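Local coordinates for putative aliphatic sulfonates-binding protein (Escherichia coli, PDB 2X26) that probably binds aliphatic sulfonates in the periplasm as the solute-binding component of an ABC-type uptake system, at residues Y9-I14 with W36-A41; Q44-L49 with F187-R192; A48-S53 with A72-V77; L260-A265 with V278-R283. One frame throughout, in Å; residues are numbered along the deposited sequence. Where two conformers were deposited one is given.

Contact 1: Y9-I14 with W36-A41; sequences YQKGSI and WVEFPA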
# COMPACT_ATOMS: atom_id res chain seq x y z
N TYR A 9 4.60 1.86 9.01
CA TYR A 9 3.21 2.14 8.50
C TYR A 9 3.17 3.55 7.89
O TYR A 9 4.07 4.35 8.15
CB TYR A 9 2.19 2.00 9.63
CG TYR A 9 2.20 3.12 10.69
CD1 TYR A 9 1.24 4.16 10.64
CD2 TYR A 9 3.14 3.14 11.71
CE1 TYR A 9 1.25 5.16 11.58
CE2 TYR A 9 3.16 4.16 12.68
CZ TYR A 9 2.18 5.14 12.61
OH TYR A 9 2.17 6.15 13.53
N GLN A 10 2.12 3.83 7.11
CA GLN A 10 1.89 5.16 6.56
C GLN A 10 0.53 5.61 7.07
O GLN A 10 -0.27 4.81 7.57
CB GLN A 10 1.90 5.11 5.05
CG GLN A 10 3.27 4.57 4.48
CD GLN A 10 3.23 4.47 2.96
OE1 GLN A 10 3.03 5.50 2.27
NE2 GLN A 10 3.42 3.26 2.43
N LYS A 11 0.29 6.90 7.01
CA LYS A 11 -1.03 7.41 7.45
C LYS A 11 -2.22 6.70 6.85
O LYS A 11 -3.26 6.54 7.52
CB LYS A 11 -1.10 8.91 7.18
CG LYS A 11 -0.30 9.73 8.10
CD LYS A 11 -0.49 11.18 7.67
CE LYS A 11 0.42 12.11 8.46
NZ LYS A 11 0.13 12.04 9.91
N GLY A 12 -2.09 6.27 5.60
CA GLY A 12 -3.15 5.56 4.87
C GLY A 12 -3.12 4.06 4.96
O GLY A 12 -3.93 3.38 4.28
N SER A 13 -2.25 3.51 5.83
CA SER A 13 -2.19 2.06 6.06
C SER A 13 -3.31 1.77 7.08
O SER A 13 -3.04 1.65 8.27
CB SER A 13 -0.85 1.62 6.67
OG SER A 13 0.23 1.99 5.80
N ILE A 14 -4.57 1.71 6.61
CA ILE A 14 -5.73 1.74 7.53
C ILE A 14 -5.75 0.63 8.53
O ILE A 14 -5.97 0.90 9.70
CB ILE A 14 -7.03 1.76 6.72
CG1 ILE A 14 -7.05 3.01 5.82
CG2 ILE A 14 -8.25 1.67 7.67
CD1 ILE A 14 -6.70 4.41 6.55
N TRP A 36 6.04 0.94 16.53
CA TRP A 36 5.36 1.49 15.35
C TRP A 36 6.24 2.64 14.85
O TRP A 36 6.67 3.47 15.64
CB TRP A 36 4.00 2.05 15.82
CG TRP A 36 3.06 1.01 16.29
CD1 TRP A 36 2.87 0.59 17.58
CD2 TRP A 36 2.19 0.21 15.46
NE1 TRP A 36 1.89 -0.39 17.60
CE2 TRP A 36 1.49 -0.64 16.31
CE3 TRP A 36 1.95 0.15 14.10
CZ2 TRP A 36 0.53 -1.57 15.83
CZ3 TRP A 36 0.99 -0.76 13.61
CH2 TRP A 36 0.29 -1.60 14.49
N VAL A 37 6.52 2.66 13.55
CA VAL A 37 7.32 3.70 12.96
C VAL A 37 6.57 4.23 11.75
O VAL A 37 6.38 3.50 10.75
CB VAL A 37 8.71 3.16 12.49
CG1 VAL A 37 9.54 4.31 12.00
CG2 VAL A 37 9.38 2.46 13.65
N GLU A 38 6.19 5.50 11.83
CA GLU A 38 5.48 6.12 10.72
C GLU A 38 6.46 6.63 9.67
O GLU A 38 7.43 7.32 10.01
CB GLU A 38 4.63 7.29 11.23
CG GLU A 38 3.71 7.84 10.16
CD GLU A 38 3.07 9.12 10.60
OE1 GLU A 38 3.71 10.17 10.45
OE2 GLU A 38 1.93 9.06 11.10
N PHE A 39 6.22 6.27 8.42
CA PHE A 39 7.01 6.77 7.31
C PHE A 39 6.21 7.71 6.39
O PHE A 39 4.99 7.53 6.24
CB PHE A 39 7.51 5.57 6.48
CG PHE A 39 8.59 4.82 7.19
CD1 PHE A 39 9.91 5.17 7.03
CD2 PHE A 39 8.26 3.77 8.05
CE1 PHE A 39 10.95 4.49 7.76
CE2 PHE A 39 9.24 3.06 8.75
CZ PHE A 39 10.59 3.44 8.62
N PRO A 40 6.91 8.61 5.69
CA PRO A 40 6.17 9.55 4.83
C PRO A 40 5.72 8.94 3.50
O PRO A 40 4.80 9.49 2.89
CB PRO A 40 7.18 10.64 4.52
CG PRO A 40 8.54 9.97 4.73
CD PRO A 40 8.36 8.96 5.84
N ALA A 41 6.33 7.82 3.10
CA ALA A 41 5.97 7.12 1.85
C ALA A 41 6.60 5.72 1.83
O ALA A 41 7.52 5.42 2.62
CB ALA A 41 6.51 7.96 0.62
O HOH W 1 2.57 8.08 3.19
O HOH W 2 2.46 8.41 5.95
O HOH W 3 2.77 12.74 11.88
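Phe39 N donates to Tyr9 O at 2.9 Å. Glu38 CA also lies 3.4 Å from Tyr9 O as a CA-H...O contact. Tyr9 N donates to Val37 O at 3.0 Å. These two backbone bonds, to the residues before and after Glu38, make Tyr9 and Glu38 a parallel bridge pair. With CG between the backbone N and the carbonyl carbon (chi1 72°), the Tyr9 ring is directed over the strand at Glu38. One ring face meets Glu38 CA toward the rim, and Glu38 CG makes a CH-pi contact with the ring centroid at 4.3 Å. Trp36 turns the edge of its six-membered ring toward the Tyr9 face in an offset edge-to-face pair, planes 83° apart. The Tyr9 ring also touches Met16, Val17 and Lys20 of helix 14-21. An alanine in place of Tyr9 would probably leave Glu38 CG and the Trp36 edge without their aromatic partner and open a gap beside helix 14-21. Toward Lys11 and Gln10 the chemistry turns polar. Lys11 NZ and Glu38 OE2 form a long salt bridge of 3.7 Å, while Lys11 NZ also bonds to Thr230 O. One water joins Gln10 OE1 to Pro40 O, and another joins Lys11 N to Phe39 O. Gln10 NE2 is held by Ser58 O. Gln10 N bonds to Ser13 OG at 2.9 Å, across the type I turn from Gln10 to Ser13. This is the C-terminal end of two neighbouring parallel strands, where the chain leaves each strand for the following helix, as in the alpha/beta domains of periplasmic binding proteins.

Contact 2: Q44-L49 with F187-R192; sequences QMLEAL and FYLAAR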
# COMPACT_ATOMS: atom_id res chain seq x y z
N GLN A 44 10.84 5.17 1.45
CA GLN A 44 11.57 5.35 2.69
C GLN A 44 11.35 4.17 3.64
O GLN A 44 12.31 3.71 4.31
CB GLN A 44 11.13 6.64 3.41
CG GLN A 44 11.53 7.91 2.66
CD GLN A 44 10.46 8.43 1.69
OE1 GLN A 44 9.83 7.66 0.96
NE2 GLN A 44 10.28 9.77 1.66
N MET A 45 10.12 3.65 3.70
CA MET A 45 9.85 2.49 4.56
C MET A 45 10.66 1.29 4.09
O MET A 45 11.20 0.51 4.89
CB MET A 45 8.34 2.14 4.60
CG MET A 45 7.95 0.92 5.49
SD MET A 45 8.11 -0.67 4.64
CE MET A 45 8.52 -1.81 5.94
N LEU A 46 10.75 1.12 2.77
CA LEU A 46 11.39 -0.10 2.28
C LEU A 46 12.91 -0.05 2.47
O LEU A 46 13.54 -1.07 2.63
CB LEU A 46 11.06 -0.36 0.81
CG LEU A 46 9.58 -0.77 0.58
CD1 LEU A 46 9.33 -1.04 -0.92
CD2 LEU A 46 9.03 -1.93 1.44
N GLU A 47 13.45 1.16 2.43
CA GLU A 47 14.84 1.40 2.80
C GLU A 47 15.11 0.89 4.22
O GLU A 47 16.08 0.19 4.49
CB GLU A 47 15.20 2.89 2.62
CG GLU A 47 15.13 3.26 1.12
CD GLU A 47 15.54 4.69 0.76
OE1 GLU A 47 15.48 5.60 1.63
OE2 GLU A 47 15.94 4.88 -0.43
N ALA A 48 14.22 1.24 5.14
CA ALA A 48 14.34 0.79 6.51
C ALA A 48 14.20 -0.74 6.60
O ALA A 48 14.96 -1.40 7.32
CB ALA A 48 13.26 1.51 7.40
N LEU A 49 13.24 -1.30 5.87
CA LEU A 49 13.09 -2.73 5.87
C LEU A 49 14.35 -3.42 5.38
O LEU A 49 14.74 -4.50 5.88
CB LEU A 49 11.87 -3.10 4.98
CG LEU A 49 11.21 -4.47 5.25
CD1 LEU A 49 10.68 -4.68 6.64
CD2 LEU A 49 10.04 -4.56 4.30
N PHE A 187 0.26 -4.02 -0.52
CA PHE A 187 1.01 -5.17 0.03
C PHE A 187 1.56 -5.00 1.43
O PHE A 187 1.69 -3.87 1.94
CB PHE A 187 2.20 -5.48 -0.86
CG PHE A 187 1.81 -6.02 -2.21
CD1 PHE A 187 1.34 -7.34 -2.36
CD2 PHE A 187 1.90 -5.20 -3.31
CE1 PHE A 187 1.03 -7.87 -3.65
CE2 PHE A 187 1.56 -5.68 -4.62
CZ PHE A 187 1.12 -7.03 -4.79
N TYR A 188 1.82 -6.14 2.07
CA TYR A 188 2.59 -6.19 3.30
C TYR A 188 3.86 -6.91 2.93
O TYR A 188 3.79 -7.90 2.22
CB TYR A 188 1.85 -6.97 4.37
CG TYR A 188 0.65 -6.19 4.80
CD1 TYR A 188 -0.55 -6.29 4.08
CD2 TYR A 188 0.73 -5.31 5.87
CE1 TYR A 188 -1.65 -5.53 4.47
CE2 TYR A 188 -0.36 -4.54 6.27
CZ TYR A 188 -1.55 -4.67 5.55
OH TYR A 188 -2.64 -3.90 5.93
N LEU A 189 4.99 -6.33 3.35
CA LEU A 189 6.30 -6.92 3.08
C LEU A 189 7.12 -7.16 4.34
O LEU A 189 6.98 -6.45 5.35
CB LEU A 189 7.09 -6.03 2.10
CG LEU A 189 6.44 -6.00 0.67
CD1 LEU A 189 5.63 -4.72 0.60
CD2 LEU A 189 7.49 -6.10 -0.39
N ALA A 190 8.00 -8.15 4.27
CA ALA A 190 8.96 -8.43 5.33
C ALA A 190 10.24 -8.92 4.74
O ALA A 190 10.26 -9.29 3.60
CB ALA A 190 8.41 -9.50 6.26
N ALA A 191 11.32 -8.94 5.53
CA ALA A 191 12.51 -9.68 5.12
C ALA A 191 12.25 -11.18 5.16
O ALA A 191 11.52 -11.69 6.04
CB ALA A 191 13.69 -9.31 6.01
N ARG A 192 12.79 -11.90 4.17
CA ARG A 192 12.51 -13.32 4.10
C ARG A 192 12.86 -14.12 5.37
O ARG A 192 12.08 -14.96 5.81
CB ARG A 192 13.07 -13.94 2.83
CG ARG A 192 12.68 -15.41 2.64
CD ARG A 192 13.52 -16.03 1.53
NE ARG A 192 13.59 -15.15 0.36
CZ ARG A 192 12.76 -15.23 -0.67
NH1 ARG A 192 11.78 -16.16 -0.67
NH2 ARG A 192 12.87 -14.36 -1.69
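Leu49 reaches from helix 44-49 to the backbone of strand 187-191, and this is the close part of the contact. Its CD2 lies 3.7 Å from Leu189 O and 4.0 Å from Leu189 CB. The same methyl is 4.1 Å from Ala190 N. Leu49 CG stands anti to the backbone N (chi1 -158°), which starts the branch toward the strand. The contact is mainly a leucine methyl against the peptide of Leu189 and Ala190. Leu189 points back toward the helix from the strand. The rest is looser. Leu46 CD2 and Leu189 CD1 are 4.5 Å apart, and Leu49 CD1 stays 4.4 Å from Ala191 N. The less buried side is at Ala191, which is partly exposed and precedes helix 192-197. The axes of 44-49 and 187-191 approach to 9.5 Å, with 26° between their directions. The nearest CA pair of the two segments is Leu49 and Ala191, 7.0 Å apart. Other parts of the fold share this apolar layer: Leu46 also touches Pro63 and Ala67 of helix 62-69, and Leu189 touches Pro64 and Gln68 of the same helix. Leu74 meets Leu49 from strand 74-80. The strand itself is held in the sheet by backbone bonds to its neighbours, such as Leu189 with Gly57 and Ala190 with Val75. A helix lying over a mixed five-stranded sheet in this way belongs to the alpha/beta sandwich of the type II periplasmic binding protein fold.

Contact 3: A48-S53 with A72-V77; sequences ALNVGS and ADLVYV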
# COMPACT_ATOMS: atom_id res chain seq x y z
N ALA A 48 14.22 1.24 5.14
CA ALA A 48 14.34 0.79 6.51
C ALA A 48 14.20 -0.74 6.60
O ALA A 48 14.96 -1.40 7.32
CB ALA A 48 13.26 1.51 7.40
N LEU A 49 13.24 -1.30 5.87
CA LEU A 49 13.09 -2.73 5.87
C LEU A 49 14.35 -3.42 5.38
O LEU A 49 14.74 -4.50 5.88
CB LEU A 49 11.87 -3.10 4.98
CG LEU A 49 11.21 -4.47 5.25
CD1 LEU A 49 10.68 -4.68 6.64
CD2 LEU A 49 10.04 -4.56 4.30
N ASN A 50 14.99 -2.81 4.37
CA ASN A 50 16.16 -3.39 3.77
C ASN A 50 17.47 -3.28 4.58
O ASN A 50 18.38 -4.05 4.35
CB ASN A 50 16.41 -2.79 2.40
CG ASN A 50 17.15 -3.76 1.49
OD1 ASN A 50 18.11 -3.40 0.79
ND2 ASN A 50 16.72 -4.99 1.52
N VAL A 51 17.54 -2.30 5.47
CA VAL A 51 18.68 -2.20 6.39
C VAL A 51 18.36 -2.94 7.67
O VAL A 51 19.24 -3.11 8.50
CB VAL A 51 19.19 -0.73 6.68
CG1 VAL A 51 19.74 -0.09 5.43
CG2 VAL A 51 18.10 0.16 7.24
N GLY A 52 17.11 -3.36 7.83
CA GLY A 52 16.72 -4.23 8.95
C GLY A 52 16.27 -3.45 10.18
O GLY A 52 16.25 -4.04 11.28
N SER A 53 15.89 -2.18 10.04
CA SER A 53 15.50 -1.43 11.24
C SER A 53 14.00 -1.56 11.53
O SER A 53 13.55 -1.07 12.56
CB SER A 53 15.90 0.02 11.14
OG SER A 53 15.23 0.66 10.09
N ALA A 72 16.86 -5.93 -3.45
CA ALA A 72 16.37 -6.21 -2.11
C ALA A 72 15.62 -7.53 -2.09
O ALA A 72 14.88 -7.86 -3.04
CB ALA A 72 15.56 -5.07 -1.55
N ASP A 73 15.85 -8.33 -1.06
CA ASP A 73 15.24 -9.67 -1.00
C ASP A 73 13.92 -9.62 -0.21
O ASP A 73 13.48 -10.62 0.37
CB ASP A 73 16.20 -10.70 -0.39
CG ASP A 73 15.69 -12.16 -0.54
OD1 ASP A 73 14.88 -12.47 -1.46
OD2 ASP A 73 16.11 -13.00 0.28
N LEU A 74 13.24 -8.50 -0.25
CA LEU A 74 12.00 -8.33 0.54
C LEU A 74 10.86 -9.11 -0.06
O LEU A 74 10.67 -9.07 -1.27
CB LEU A 74 11.62 -6.88 0.53
CG LEU A 74 12.76 -5.99 0.94
CD1 LEU A 74 12.26 -4.54 0.81
CD2 LEU A 74 13.20 -6.29 2.39
N VAL A 75 10.10 -9.81 0.77
CA VAL A 75 9.08 -10.74 0.25
C VAL A 75 7.71 -10.17 0.50
O VAL A 75 7.49 -9.48 1.53
CB VAL A 75 9.19 -12.13 0.90
CG1 VAL A 75 10.50 -12.79 0.47
CG2 VAL A 75 9.10 -12.09 2.42
N TYR A 76 6.78 -10.47 -0.42
CA TYR A 76 5.38 -10.11 -0.25
C TYR A 76 4.74 -11.16 0.67
O TYR A 76 4.65 -12.34 0.30
CB TYR A 76 4.67 -10.15 -1.59
CG TYR A 76 5.22 -9.21 -2.65
CD1 TYR A 76 4.74 -7.88 -2.76
CD2 TYR A 76 6.14 -9.65 -3.55
CE1 TYR A 76 5.24 -7.01 -3.76
CE2 TYR A 76 6.67 -8.80 -4.55
CZ TYR A 76 6.20 -7.48 -4.64
OH TYR A 76 6.69 -6.63 -5.63
N VAL A 77 4.34 -10.73 1.85
CA VAL A 77 3.72 -11.63 2.80
C VAL A 77 2.17 -11.61 2.73
O VAL A 77 1.53 -12.57 3.17
CB VAL A 77 4.19 -11.44 4.28
CG1 VAL A 77 5.65 -11.96 4.51
CG2 VAL A 77 3.96 -9.99 4.78
O HOH W 4 17.56 -7.41 0.88
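A Schellman motif ends helix 42-51 beside Ala72 to Leu74, where the chain enters strand 74-80, and the last turn of the helix makes the contact. Leu49 CG meets Leu74 CD2 at 3.9 Å. Leu49 CD2 is 4.1 Å from both methyls of Leu74. The two leucines are set at a slant to each other. Asn50 continues the contact toward the surface. Its CG is anti to the backbone N (chi1 -153°), and its amide lies against Ala72, with ND2 3.3 Å from Ala72 CB. Asn50 ND2 also comes within 3.9 Å of Leu74 CD2. Its polar link is through water: one molecule accepts from Asn50 ND2 at 2.6 Å and from Asp73 N at 2.7 Å. The carboxylate of Asp73 is turned to Arg192, with which it forms a salt bridge. Ala72 O accepts a bond from Arg283. The helix closes with Ser53 N to Ala48 O at 3.0 Å and a weak Gly52 N to Leu49 O bond. Gly52 has positive phi, where a side chain would press on the preceding carbonyl O. The contact thus joins a helix C-terminus to an edge strand of the mixed sheet, within the alpha/beta layering of a periplasmic binding protein lobe.

Contact 4: L260-A265 with V278-R283; sequences LQQQTA and VDIRQR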
# COMPACT_ATOMS: atom_id res chain seq x y z
N LEU A 260 -0.35 -10.08 -12.07
CA LEU A 260 -0.63 -8.62 -12.26
C LEU A 260 0.56 -7.79 -11.82
O LEU A 260 0.91 -6.80 -12.46
CB LEU A 260 -1.89 -8.12 -11.53
CG LEU A 260 -3.17 -8.80 -11.99
CD1 LEU A 260 -4.26 -8.64 -10.93
CD2 LEU A 260 -3.59 -8.19 -13.35
N GLN A 261 1.17 -8.20 -10.70
CA GLN A 261 2.34 -7.43 -10.19
C GLN A 261 3.49 -7.59 -11.19
O GLN A 261 4.25 -6.63 -11.42
CB GLN A 261 2.73 -7.87 -8.77
CG GLN A 261 3.89 -7.12 -8.13
CD GLN A 261 3.59 -5.71 -7.75
OE1 GLN A 261 2.56 -5.13 -8.13
NE2 GLN A 261 4.44 -5.16 -6.93
N GLN A 262 3.59 -8.77 -11.81
CA GLN A 262 4.69 -8.98 -12.80
C GLN A 262 4.49 -8.05 -13.98
O GLN A 262 5.48 -7.44 -14.47
CB GLN A 262 4.78 -10.44 -13.26
CG GLN A 262 6.03 -10.73 -14.17
CD GLN A 262 7.32 -10.46 -13.44
OE1 GLN A 262 7.65 -11.16 -12.47
NE2 GLN A 262 8.08 -9.45 -13.88
N GLN A 263 3.24 -7.92 -14.44
CA GLN A 263 2.90 -7.03 -15.56
C GLN A 263 3.39 -5.60 -15.25
O GLN A 263 4.00 -4.92 -16.10
CB GLN A 263 1.37 -7.03 -15.83
CG GLN A 263 0.81 -8.15 -16.75
CD GLN A 263 -0.71 -8.36 -16.57
OE1 GLN A 263 -1.48 -7.40 -16.42
NE2 GLN A 263 -1.13 -9.61 -16.56
N THR A 264 3.09 -5.12 -14.04
CA THR A 264 3.49 -3.76 -13.68
C THR A 264 5.03 -3.62 -13.61
O THR A 264 5.62 -2.60 -14.04
CB THR A 264 2.87 -3.34 -12.33
OG1 THR A 264 1.43 -3.46 -12.44
CG2 THR A 264 3.24 -1.87 -11.99
N ALA A 265 5.68 -4.64 -13.06
CA ALA A 265 7.15 -4.62 -13.03
C ALA A 265 7.70 -4.56 -14.45
O ALA A 265 8.60 -3.76 -14.74
CB ALA A 265 7.73 -5.80 -12.29
N VAL A 278 12.29 -7.83 -12.88
CA VAL A 278 12.31 -8.53 -11.59
C VAL A 278 11.54 -9.86 -11.77
O VAL A 278 10.65 -9.94 -12.60
CB VAL A 278 11.66 -7.67 -10.46
CG1 VAL A 278 11.74 -8.38 -9.06
CG2 VAL A 278 12.31 -6.32 -10.39
N ASP A 279 11.88 -10.87 -11.00
CA ASP A 279 11.09 -12.09 -10.98
C ASP A 279 10.13 -11.98 -9.78
O ASP A 279 10.47 -12.41 -8.68
CB ASP A 279 12.02 -13.30 -10.79
CG ASP A 279 11.27 -14.64 -10.85
OD1 ASP A 279 10.02 -14.63 -10.97
OD2 ASP A 279 11.93 -15.70 -10.80
N ILE A 280 8.94 -11.40 -9.97
CA ILE A 280 8.08 -11.14 -8.82
C ILE A 280 7.74 -12.42 -8.04
O ILE A 280 7.69 -12.39 -6.80
CB ILE A 280 6.74 -10.42 -9.23
CG1 ILE A 280 7.05 -9.02 -9.78
CG2 ILE A 280 5.66 -10.41 -8.04
CD1 ILE A 280 7.71 -8.14 -8.75
N ARG A 281 7.51 -13.52 -8.77
CA ARG A 281 7.13 -14.74 -8.09
C ARG A 281 8.18 -15.26 -7.11
O ARG A 281 7.81 -15.87 -6.12
CB ARG A 281 6.76 -15.84 -9.09
CG ARG A 281 5.42 -15.52 -9.78
CD ARG A 281 5.33 -16.33 -11.04
NE ARG A 281 4.14 -16.05 -11.83
CZ ARG A 281 4.08 -15.18 -12.84
NH1 ARG A 281 5.14 -14.45 -13.17
NH2 ARG A 281 2.95 -15.05 -13.52
N GLN A 282 9.46 -14.98 -7.35
CA GLN A 282 10.55 -15.39 -6.44
C GLN A 282 10.43 -14.66 -5.07
O GLN A 282 10.93 -15.16 -4.04
CB GLN A 282 11.92 -15.10 -7.11
CG GLN A 282 13.20 -15.70 -6.43
CD GLN A 282 13.76 -14.92 -5.23
OE1 GLN A 282 13.69 -13.66 -5.16
NE2 GLN A 282 14.35 -15.66 -4.30
N ARG A 283 9.75 -13.51 -5.07
CA ARG A 283 9.59 -12.67 -3.89
C ARG A 283 8.27 -12.91 -3.16
O ARG A 283 7.97 -12.19 -2.22
CB ARG A 283 9.70 -11.17 -4.25
CG ARG A 283 11.03 -10.75 -4.88
CD ARG A 283 12.22 -10.94 -3.94
NE ARG A 283 13.30 -9.99 -4.26
CZ ARG A 283 14.15 -10.11 -5.27
NH1 ARG A 283 14.04 -11.13 -6.13
NH2 ARG A 283 15.10 -9.19 -5.46
O HOH W 5 7.29 -13.80 -11.91
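Helix 260-265 runs beside a loop that tightens into a 3-10 turn at 280-283, with Gln262 and Ile280 CA atoms 5.7 Å apart. The Gln262 amide bonds twice to the backbone of this loop. Its OE1 accepts from Ile280 N at 2.8 Å, and its NE2 donates to Val278 O at 2.9 Å. Val278 O lies near the amide plane of Gln262, 15° out of it. Gln262 CG is anti to the backbone N (chi1 -173°), and the bend at chi2 (61°) turns CD toward the loop, where the amide meets Ile280 N and Val278 O. Gln262 NE2 also bonds to Asp266 OD1. One water joins Gln262, Asp279 and Arg281: it donates to Gln262 OE1 at 2.7 Å and to Asp279 OD1, and accepts from Arg281 N and from Arg281 NH1 at 2.6 Å. That water lies at the edge of the guanidinium, in its plane. Next to the polar group, Ile280 CG2 packs 3.7 Å from Gln261 CG, and Ile280 CG1 is 4.1 Å from Ala265 CB. Gln261 NE2 bonds to Asp61 O and Tyr76 OH. An alanine in place of Gln262 would probably leave Ile280 N and Val278 O without their amide partner and the loop freer to shift. One side-chain amide thus serves both an N-H and a C=O of the loop, much as a neighbouring strand would, and with Ile280 packed beside it probably helps fix the loop on helix 255-270.

Overall arrangement
Contacts 2 and 3 are buried and share helix 42-51 through Ala48 and Leu49. They reach neighbouring strands of one sheet, 186-191 and 74-80, and their chemistry is mainly apolar. Contact 1 lies at the surface, at the ends of outermost strand 33-38 and its neighbour 4-9 of that sheet, and combines backbone pairing with waters and a long salt bridge. Phe39 links it to contacts 2 and 3 by packing on Ala48. Contact 4 is partly buried and lies outside the sheet, about 24 Å from contact 1 between centres. It relies on side-chain-to-backbone bonds. Arg283 ties it to contact 3 at Ala72 and Tyr76, and Gln282 O meets Arg192 of contact 2.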